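Local coordinates for protein PEPTIDE N-myristoyltransferase (Saccharomyces cerevisiae, PDB 1IIC) that transfers the myristoyl group from myristoyl-CoA to the N-terminal glycine of protein and peptide substrates, at residues R189-K194 with M213-L219; Y320-D325 with A339-L344; K195-F201 with N306-L312. All blocks are in the same frame, centred on the assembly; numbering follows the deposited sequence.

Contact 1: residues R189-K194 with M213-L219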
# COMPACT_ATOMS: atom_id res chain seq x y z
N ARG A 189 1.64 -12.75 8.91
CA ARG A 189 0.89 -13.63 9.80
C ARG A 189 0.49 -14.87 9.01
O ARG A 189 -0.35 -14.79 8.11
CB ARG A 189 -0.38 -12.94 10.31
CG ARG A 189 -0.87 -13.43 11.68
CD ARG A 189 -1.31 -14.88 11.69
NE ARG A 189 -1.83 -15.24 13.01
CZ ARG A 189 -2.27 -16.45 13.36
NH1 ARG A 189 -2.27 -17.44 12.48
NH2 ARG A 189 -2.70 -16.67 14.59
N PRO A 190 1.08 -16.02 9.33
CA PRO A 190 0.78 -17.29 8.64
C PRO A 190 -0.65 -17.70 8.93
O PRO A 190 -1.04 -17.86 10.08
CB PRO A 190 1.78 -18.27 9.25
CG PRO A 190 2.90 -17.38 9.75
CD PRO A 190 2.15 -16.21 10.32
N LEU A 191 -1.44 -17.87 7.88
CA LEU A 191 -2.83 -18.28 8.03
C LEU A 191 -2.92 -19.75 7.64
O LEU A 191 -3.66 -20.53 8.25
CB LEU A 191 -3.73 -17.42 7.11
CG LEU A 191 -3.69 -15.92 7.38
CD1 LEU A 191 -4.54 -15.16 6.36
CD2 LEU A 191 -4.19 -15.65 8.81
N ASN A 192 -2.16 -20.12 6.62
CA ASN A 192 -2.11 -21.49 6.15
C ASN A 192 -0.65 -21.92 6.24
O ASN A 192 0.05 -22.00 5.23
CB ASN A 192 -2.57 -21.54 4.70
CG ASN A 192 -2.92 -22.94 4.26
OD1 ASN A 192 -2.21 -23.90 4.58
ND2 ASN A 192 -4.01 -23.07 3.52
N TRP A 193 -0.17 -22.20 7.46
CA TRP A 193 1.23 -22.57 7.63
C TRP A 193 1.72 -23.70 6.74
O TRP A 193 2.68 -23.53 5.99
CB TRP A 193 1.55 -22.96 9.08
CG TRP A 193 3.04 -23.06 9.30
CD1 TRP A 193 3.89 -22.04 9.62
CD2 TRP A 193 3.87 -24.22 9.11
NE1 TRP A 193 5.18 -22.48 9.64
CE2 TRP A 193 5.20 -23.82 9.33
CE3 TRP A 193 3.61 -25.56 8.78
CZ2 TRP A 193 6.29 -24.70 9.23
CZ3 TRP A 193 4.69 -26.44 8.67
CH2 TRP A 193 6.01 -26.01 8.90
N LYS A 194 1.07 -24.86 6.84
CA LYS A 194 1.48 -26.01 6.05
C LYS A 194 1.77 -25.68 4.59
O LYS A 194 2.79 -26.08 4.05
CB LYS A 194 0.44 -27.13 6.15
CG LYS A 194 0.95 -28.47 5.63
CD LYS A 194 -0.06 -29.59 5.88
CE LYS A 194 0.48 -30.92 5.38
NZ LYS A 194 1.76 -31.28 6.05
N MET A 213 4.15 -25.91 14.64
CA MET A 213 3.84 -24.75 13.82
C MET A 213 2.37 -24.64 13.42
O MET A 213 1.76 -23.58 13.55
CB MET A 213 4.73 -24.77 12.58
CG MET A 213 6.20 -24.99 12.91
SD MET A 213 6.91 -23.73 14.02
CE MET A 213 7.11 -22.36 12.87
N ILE A 214 1.82 -25.73 12.91
CA ILE A 214 0.42 -25.75 12.50
C ILE A 214 -0.50 -25.42 13.67
O ILE A 214 -1.40 -24.59 13.54
CB ILE A 214 0.06 -27.13 11.92
CG1 ILE A 214 0.85 -27.36 10.62
CG2 ILE A 214 -1.43 -27.24 11.69
CD1 ILE A 214 0.68 -28.75 10.02
N ALA A 215 -0.27 -26.05 14.81
CA ALA A 215 -1.10 -25.81 15.99
C ALA A 215 -0.90 -24.37 16.48
O ALA A 215 -1.85 -23.69 16.87
CB ALA A 215 -0.74 -26.80 17.09
N GLU A 216 0.35 -23.94 16.47
CA GLU A 216 0.73 -22.60 16.91
C GLU A 216 0.02 -21.53 16.09
O GLU A 216 -0.39 -20.50 16.63
CB GLU A 216 2.25 -22.43 16.79
CG GLU A 216 2.77 -21.01 17.01
CD GLU A 216 2.49 -20.47 18.41
OE1 GLU A 216 2.22 -21.29 19.32
OE2 GLU A 216 2.55 -19.23 18.61
N ASN A 217 -0.12 -21.77 14.79
CA ASN A 217 -0.76 -20.80 13.91
C ASN A 217 -2.22 -21.08 13.60
O ASN A 217 -2.87 -20.31 12.89
CB ASN A 217 0.06 -20.68 12.63
CG ASN A 217 1.45 -20.13 12.89
OD1 ASN A 217 1.60 -18.98 13.31
ND2 ASN A 217 2.47 -20.95 12.69
N ALA A 218 -2.75 -22.18 14.15
CA ALA A 218 -4.14 -22.56 13.95
C ALA A 218 -5.04 -21.41 14.42
O ALA A 218 -4.76 -20.75 15.43
CB ALA A 218 -4.46 -23.81 14.74
N LEU A 219 -6.12 -21.18 13.67
CA LEU A 219 -7.05 -20.09 13.94
C LEU A 219 -8.50 -20.57 14.09
O LEU A 219 -8.88 -21.60 13.54
CB LEU A 219 -6.98 -19.11 12.78
CG LEU A 219 -6.61 -17.64 12.97
CD1 LEU A 219 -5.49 -17.50 13.96
CD2 LEU A 219 -6.23 -17.07 11.62
O HOH W 1 -4.67 -20.48 10.54
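Trp193 lies flat over Met213, and Arg189 grips the chain at Asn217. Met213 can be followed outward. Its CB sits over the middle of the indole, 3.6 Å from the centroid of the Trp193 six-membered ring, a CH-pi contact. CG moves on to Trp193 CZ2, at 3.7 Å. The bend at chi2 turns SD to an oblique Met-aromatic approach to the five-membered ring, and the bend at chi3 brings CE to 3.8 Å from Trp193 NE1. That NE1 is buried here without a polar partner. The indole reaches the helix because its CG is anti to the backbone N (chi1 -168°). Ile214 CG1 meets Trp193 CE3 obliquely. The amide of Asn217 is turned almost parallel to the indole, with the planes 6° apart, and also touches Pro190. Asn217 ND2 gives a weak bond to Met213 O, one turn back. With the indole cut back to an alanine, Met213 CB would probably face a gap and the Asn217 amide would lose the ring beside it.

The second anchor is polar. Arg189 NH1 donates to Asn217 O at 3.0 Å, with an N-H...O angle of 163°. It also bonds Pro190 O at 2.7 Å. Both acceptors lie near the guanidinium plane. A water bridges Leu191 O and Asn217 O, so Asn217 O receives two donors. Arg189 NE bonds Leu378 O, which helps fix the rotation of the group. Leu191 CD2 packs on Leu219 CD2 at 3.8 Å. Asn192 is the N-cap of helix 193-198. The whole is a strand-to-helix turn, with helix 210-217 laid against it through a tryptophan and its last turn pinned by an arginine, at the C-terminal end of strand 182-190, an inner strand of the mixed sheet in the C-terminal half of the enzyme.

Contact 2: residues Y320-D325 with A339-L344; sequences YATDAD and ALKTRL
Thr322 and Ala324 meet one side of helix 334-357 mainly through carbon. Thr322 CG2 is the centre of the apolar part. It lies 3.6 Å from Leu340 CD2 and 3.9 Å from Leu344 CD2, so the methyl touches leucines one turn apart. Leu344 CD2 also comes 4.0 Å from Tyr320 CE1; the two side chains cross at about a right angle, and CD2 comes at the ring obliquely. Ala324 CB packs against Arg343 CB at 3.6 Å. Its small size lets the backbones come close, with CA of Ala324 5.3 Å from CA of Leu340. Ala339 CB rests against the carbonyl oxygen of Ala324.

Across the contact the polar atoms meet carbon, and their bonding partners lie mainly outside the two segments. With Thr322 OG1 anti to the backbone N (chi1 180°), CG2 is left to face the leucines. OG1 lies 3.5 Å from Arg343 CG, bonds Asp292 and receives a weak bond from Ala324 N. The Arg343 guanidinium runs on to salt bridges with Asp292 and Glu346. Asp292 therefore serves both the threonine and the arginine. Asp325 OD2 lies beside Leu340 CG, while OD1 of the same carboxylate pairs with Arg249.

Strand 311-322 and helix 334-357 are the first two elements of a beta-alpha-beta unit that ends in strand 362-366, which runs parallel to the first strand. The local axes come within 10.0 Å, at 127° between their directions. Strand 290-303 flanks the strand within the sheet, and helix 236-247 touches it through Ala321.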
# COMPACT_ATOMS: atom_id res chain seq x y z
N TYR A 320 -8.19 1.01 8.77
CA TYR A 320 -9.08 0.66 9.87
C TYR A 320 -9.29 1.86 10.80
O TYR A 320 -8.61 2.88 10.67
CB TYR A 320 -8.53 -0.53 10.65
CG TYR A 320 -7.20 -0.29 11.33
CD1 TYR A 320 -7.10 0.51 12.48
CD2 TYR A 320 -6.03 -0.90 10.85
CE1 TYR A 320 -5.88 0.70 13.13
CE2 TYR A 320 -4.80 -0.73 11.50
CZ TYR A 320 -4.74 0.08 12.64
OH TYR A 320 -3.52 0.25 13.28
N ALA A 321 -10.23 1.72 11.72
CA ALA A 321 -10.53 2.78 12.67
C ALA A 321 -11.45 2.25 13.76
O ALA A 321 -12.23 1.32 13.54
CB ALA A 321 -11.21 3.94 11.95
N THR A 322 -11.35 2.84 14.95
CA THR A 322 -12.16 2.43 16.09
C THR A 322 -12.26 3.61 17.05
O THR A 322 -11.41 4.48 17.04
CB THR A 322 -11.52 1.20 16.80
OG1 THR A 322 -12.32 0.81 17.92
CG2 THR A 322 -10.11 1.53 17.26
N ASP A 323 -13.32 3.65 17.86
CA ASP A 323 -13.49 4.73 18.83
C ASP A 323 -13.02 4.31 20.22
O ASP A 323 -13.22 5.03 21.20
CB ASP A 323 -14.96 5.16 18.92
CG ASP A 323 -15.90 4.02 19.32
OD1 ASP A 323 -15.43 2.96 19.79
OD2 ASP A 323 -17.13 4.20 19.16
N ALA A 324 -12.38 3.14 20.31
CA ALA A 324 -11.90 2.60 21.58
C ALA A 324 -11.17 3.59 22.49
O ALA A 324 -11.22 3.44 23.71
CB ALA A 324 -11.01 1.39 21.33
N ASP A 325 -10.48 4.58 21.93
CA ASP A 325 -9.78 5.53 22.79
C ASP A 325 -10.25 6.98 22.65
O ASP A 325 -9.59 7.90 23.15
CB ASP A 325 -8.25 5.45 22.55
CG ASP A 325 -7.80 6.12 21.26
OD1 ASP A 325 -8.62 6.76 20.56
OD2 ASP A 325 -6.59 6.01 20.95
N ALA A 339 -6.76 0.60 26.26
CA ALA A 339 -8.09 0.41 25.69
C ALA A 339 -8.01 0.14 24.18
O ALA A 339 -8.70 -0.74 23.67
CB ALA A 339 -8.94 1.63 25.96
N LEU A 340 -7.16 0.89 23.47
CA LEU A 340 -6.98 0.74 22.02
C LEU A 340 -6.36 -0.61 21.66
O LEU A 340 -6.79 -1.28 20.72
CB LEU A 340 -6.08 1.85 21.47
CG LEU A 340 -6.20 2.35 20.01
CD1 LEU A 340 -4.81 2.52 19.43
CD2 LEU A 340 -7.03 1.42 19.14
N LYS A 341 -5.34 -1.01 22.42
CA LYS A 341 -4.67 -2.27 22.16
C LYS A 341 -5.60 -3.47 22.28
O LYS A 341 -5.56 -4.39 21.47
CB LYS A 341 -3.48 -2.46 23.11
CG LYS A 341 -2.82 -3.79 22.86
CD LYS A 341 -1.73 -4.13 23.83
CE LYS A 341 -1.06 -5.42 23.38
NZ LYS A 341 -0.28 -6.06 24.47
N THR A 342 -6.44 -3.47 23.31
CA THR A 342 -7.38 -4.56 23.52
C THR A 342 -8.39 -4.65 22.37
O THR A 342 -8.75 -5.74 21.94
CB THR A 342 -8.15 -4.40 24.85
OG1 THR A 342 -7.22 -4.46 25.93
CG2 THR A 342 -9.17 -5.55 25.02
N ARG A 343 -8.83 -3.50 21.86
CA ARG A 343 -9.81 -3.51 20.77
C ARG A 343 -9.18 -3.93 19.44
O ARG A 343 -9.74 -4.74 18.71
CB ARG A 343 -10.45 -2.13 20.64
CG ARG A 343 -11.67 -2.10 19.75
CD ARG A 343 -12.67 -3.17 20.18
NE ARG A 343 -13.97 -3.02 19.53
CZ ARG A 343 -15.01 -3.81 19.75
NH1 ARG A 343 -14.90 -4.84 20.60
NH2 ARG A 343 -16.16 -3.57 19.13
N LEU A 344 -8.00 -3.39 19.14
CA LEU A 344 -7.31 -3.73 17.90
C LEU A 344 -6.94 -5.20 17.87
O LEU A 344 -7.08 -5.86 16.85
CB LEU A 344 -6.05 -2.86 17.73
CG LEU A 344 -6.30 -1.36 17.54
CD1 LEU A 344 -4.98 -0.67 17.21
CD2 LEU A 344 -7.31 -1.11 16.41

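Contact 3: residues K195-F201 with N306-L312; sequences KLYEVDF and NTKYKDL
Lys195 lies across Tyr309 in the close part of the contact. Its CG sits 3.7 Å from the centroid of the Tyr309 ring, a CH-pi contact over one face. Lys308 CG covers the opposite face, so the ring is held between two lysine chains. The Lys195 chain is fully extended, with CG anti to the backbone N (chi1 175°). This carries NZ past the ring to Asp311 O, at 2.7 Å, and to a salt bridge with Asp361. Val199 CG1 meets Tyr309 CD1. Deeper in, Leu312 CD2 stands over the centre of the Phe201 ring, 12° off its normal, and Leu312 CD1 reaches Leu196 CD2.

The outer side is sparser and polar. Glu198 OE1 takes Lys308 NZ at 2.8 Å on its syn side, in a salt bridge, and Tyr309 OH at 3.0 Å from above the carboxylate plane. Asn306 OD1 accepts from Lys308 N, an Asx turn, and from Tyr309 N, which makes it an Asx motif. A Schellman motif with Asp200 ends the helix.

Charge lines the rim and apolar groups the base. The positive Lys308 NZ and the Tyr309 hydroxyl on one oxygen would probably keep Glu198 ionised.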
# COMPACT_ATOMS: atom_id res chain seq x y z
N LYS A 195 0.88 -24.93 3.95
CA LYS A 195 1.07 -24.55 2.55
C LYS A 195 2.21 -23.55 2.36
O LYS A 195 2.96 -23.64 1.40
CB LYS A 195 -0.22 -23.97 1.96
CG LYS A 195 -0.08 -23.44 0.54
CD LYS A 195 -1.40 -22.86 0.03
CE LYS A 195 -1.28 -22.33 -1.38
NZ LYS A 195 -2.57 -21.74 -1.90
N LEU A 196 2.33 -22.58 3.27
CA LEU A 196 3.40 -21.60 3.16
C LEU A 196 4.75 -22.32 3.20
O LEU A 196 5.67 -21.99 2.46
CB LEU A 196 3.34 -20.59 4.32
CG LEU A 196 2.22 -19.55 4.28
CD1 LEU A 196 2.23 -18.73 5.57
CD2 LEU A 196 2.42 -18.65 3.06
N TYR A 197 4.85 -23.31 4.08
CA TYR A 197 6.07 -24.06 4.22
C TYR A 197 6.38 -24.87 2.96
O TYR A 197 7.50 -24.83 2.46
CB TYR A 197 5.98 -25.00 5.42
CG TYR A 197 7.23 -25.80 5.66
CD1 TYR A 197 8.45 -25.16 5.86
CD2 TYR A 197 7.20 -27.19 5.71
CE1 TYR A 197 9.61 -25.89 6.11
CE2 TYR A 197 8.35 -27.93 5.95
CZ TYR A 197 9.55 -27.28 6.15
OH TYR A 197 10.69 -28.03 6.40
N GLU A 198 5.39 -25.59 2.45
CA GLU A 198 5.58 -26.38 1.25
C GLU A 198 5.92 -25.58 -0.00
O GLU A 198 6.56 -26.10 -0.91
CB GLU A 198 4.35 -27.26 1.02
CG GLU A 198 4.44 -28.61 1.75
CD GLU A 198 3.13 -29.37 1.80
OE1 GLU A 198 2.42 -29.44 0.77
OE2 GLU A 198 2.82 -29.92 2.88
N VAL A 199 5.50 -24.31 -0.06
CA VAL A 199 5.83 -23.47 -1.22
C VAL A 199 7.01 -22.59 -0.85
O VAL A 199 7.29 -21.57 -1.48
CB VAL A 199 4.64 -22.57 -1.65
CG1 VAL A 199 3.43 -23.44 -1.96
CG2 VAL A 199 4.34 -21.54 -0.56
N ASP A 200 7.69 -22.99 0.22
CA ASP A 200 8.87 -22.33 0.73
C ASP A 200 8.75 -20.84 1.08
O ASP A 200 9.67 -20.06 0.80
CB ASP A 200 10.02 -22.54 -0.25
CG ASP A 200 11.38 -22.36 0.40
OD1 ASP A 200 11.55 -22.85 1.54
OD2 ASP A 200 12.27 -21.74 -0.23
N PHE A 201 7.64 -20.44 1.68
CA PHE A 201 7.48 -19.04 2.07
C PHE A 201 7.77 -18.81 3.55
O PHE A 201 7.90 -17.66 3.99
CB PHE A 201 6.09 -18.52 1.70
CG PHE A 201 6.08 -17.76 0.39
CD1 PHE A 201 6.53 -18.36 -0.78
CD2 PHE A 201 5.68 -16.43 0.35
CE1 PHE A 201 6.60 -17.65 -1.98
CE2 PHE A 201 5.74 -15.71 -0.85
CZ PHE A 201 6.21 -16.33 -2.02
N ASN A 306 5.53 -26.31 -8.79
CA ASN A 306 5.02 -27.10 -7.69
C ASN A 306 3.83 -27.93 -8.15
O ASN A 306 2.87 -27.39 -8.71
CB ASN A 306 4.61 -26.22 -6.50
CG ASN A 306 4.33 -27.04 -5.25
OD1 ASN A 306 3.43 -27.88 -5.22
ND2 ASN A 306 5.12 -26.80 -4.20
N THR A 307 3.92 -29.23 -7.89
CA THR A 307 2.91 -30.20 -8.28
C THR A 307 1.62 -30.08 -7.47
O THR A 307 0.55 -30.44 -7.94
CB THR A 307 3.44 -31.65 -8.10
OG1 THR A 307 4.63 -31.83 -8.88
CG2 THR A 307 2.39 -32.66 -8.54
N LYS A 308 1.73 -29.57 -6.24
CA LYS A 308 0.56 -29.46 -5.38
C LYS A 308 -0.16 -28.11 -5.41
O LYS A 308 -1.39 -28.05 -5.30
CB LYS A 308 0.94 -29.81 -3.93
CG LYS A 308 -0.29 -30.01 -3.03
CD LYS A 308 0.09 -30.09 -1.55
CE LYS A 308 0.21 -31.51 -1.03
NZ LYS A 308 0.55 -31.48 0.42
N TYR A 309 0.60 -27.02 -5.54
CA TYR A 309 -0.02 -25.69 -5.56
C TYR A 309 0.47 -24.86 -6.73
O TYR A 309 1.60 -25.02 -7.18
CB TYR A 309 0.30 -24.91 -4.27
CG TYR A 309 0.18 -25.69 -2.98
CD1 TYR A 309 1.27 -26.39 -2.47
CD2 TYR A 309 -1.01 -25.69 -2.25
CE1 TYR A 309 1.18 -27.07 -1.26
CE2 TYR A 309 -1.11 -26.37 -1.04
CZ TYR A 309 -0.01 -27.06 -0.55
OH TYR A 309 -0.10 -27.73 0.64
N LYS A 310 -0.38 -23.96 -7.22
CA LYS A 310 0.02 -23.08 -8.32
C LYS A 310 -0.37 -21.64 -8.04
O LYS A 310 -0.14 -20.76 -8.87
CB LYS A 310 -0.60 -23.54 -9.64
CG LYS A 310 -0.10 -24.90 -10.11
CD LYS A 310 -0.32 -25.10 -11.60
CE LYS A 310 -1.76 -24.78 -12.01
NZ LYS A 310 -2.77 -25.44 -11.13
N ASP A 311 -0.94 -21.40 -6.86
CA ASP A 311 -1.37 -20.07 -6.44
C ASP A 311 -1.24 -19.92 -4.93
O ASP A 311 -1.43 -20.89 -4.19
CB ASP A 311 -2.82 -19.83 -6.86
CG ASP A 311 -2.97 -19.69 -8.36
OD1 ASP A 311 -2.58 -18.63 -8.90
OD2 ASP A 311 -3.46 -20.64 -9.01
N LEU A 312 -0.94 -18.71 -4.48
CA LEU A 312 -0.80 -18.43 -3.05
C LEU A 312 -1.62 -17.20 -2.69
O LEU A 312 -1.40 -16.12 -3.25
CB LEU A 312 0.67 -18.17 -2.71
CG LEU A 312 1.01 -17.89 -1.24
CD1 LEU A 312 0.66 -19.10 -0.39
CD2 LEU A 312 2.49 -17.56 -1.13

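How the contacts relate
From the N terminus, strand 182-190 leads into 189-194 and on through helix 193-198 to 195-201. Contact 1 closes a short loop when helix 210-217 returns to 189-194. Contact 3 opens before that loop is shut and closes more than 100 residues later, at 306-312, so the two cross. They share helix 193-198 and touch where Pro190 CA meets Leu196 CD1, at 3.7 Å. Strand 311-322 then runs from contact 3 to contact 2, whose centres are about 35 Å apart. Contact 2 follows in series and closes a short loop onto helix 334-357. All three reach the mixed sheet, contact 1 through strand 182-190, contacts 3 and 2 at the start and the end of strand 311-322.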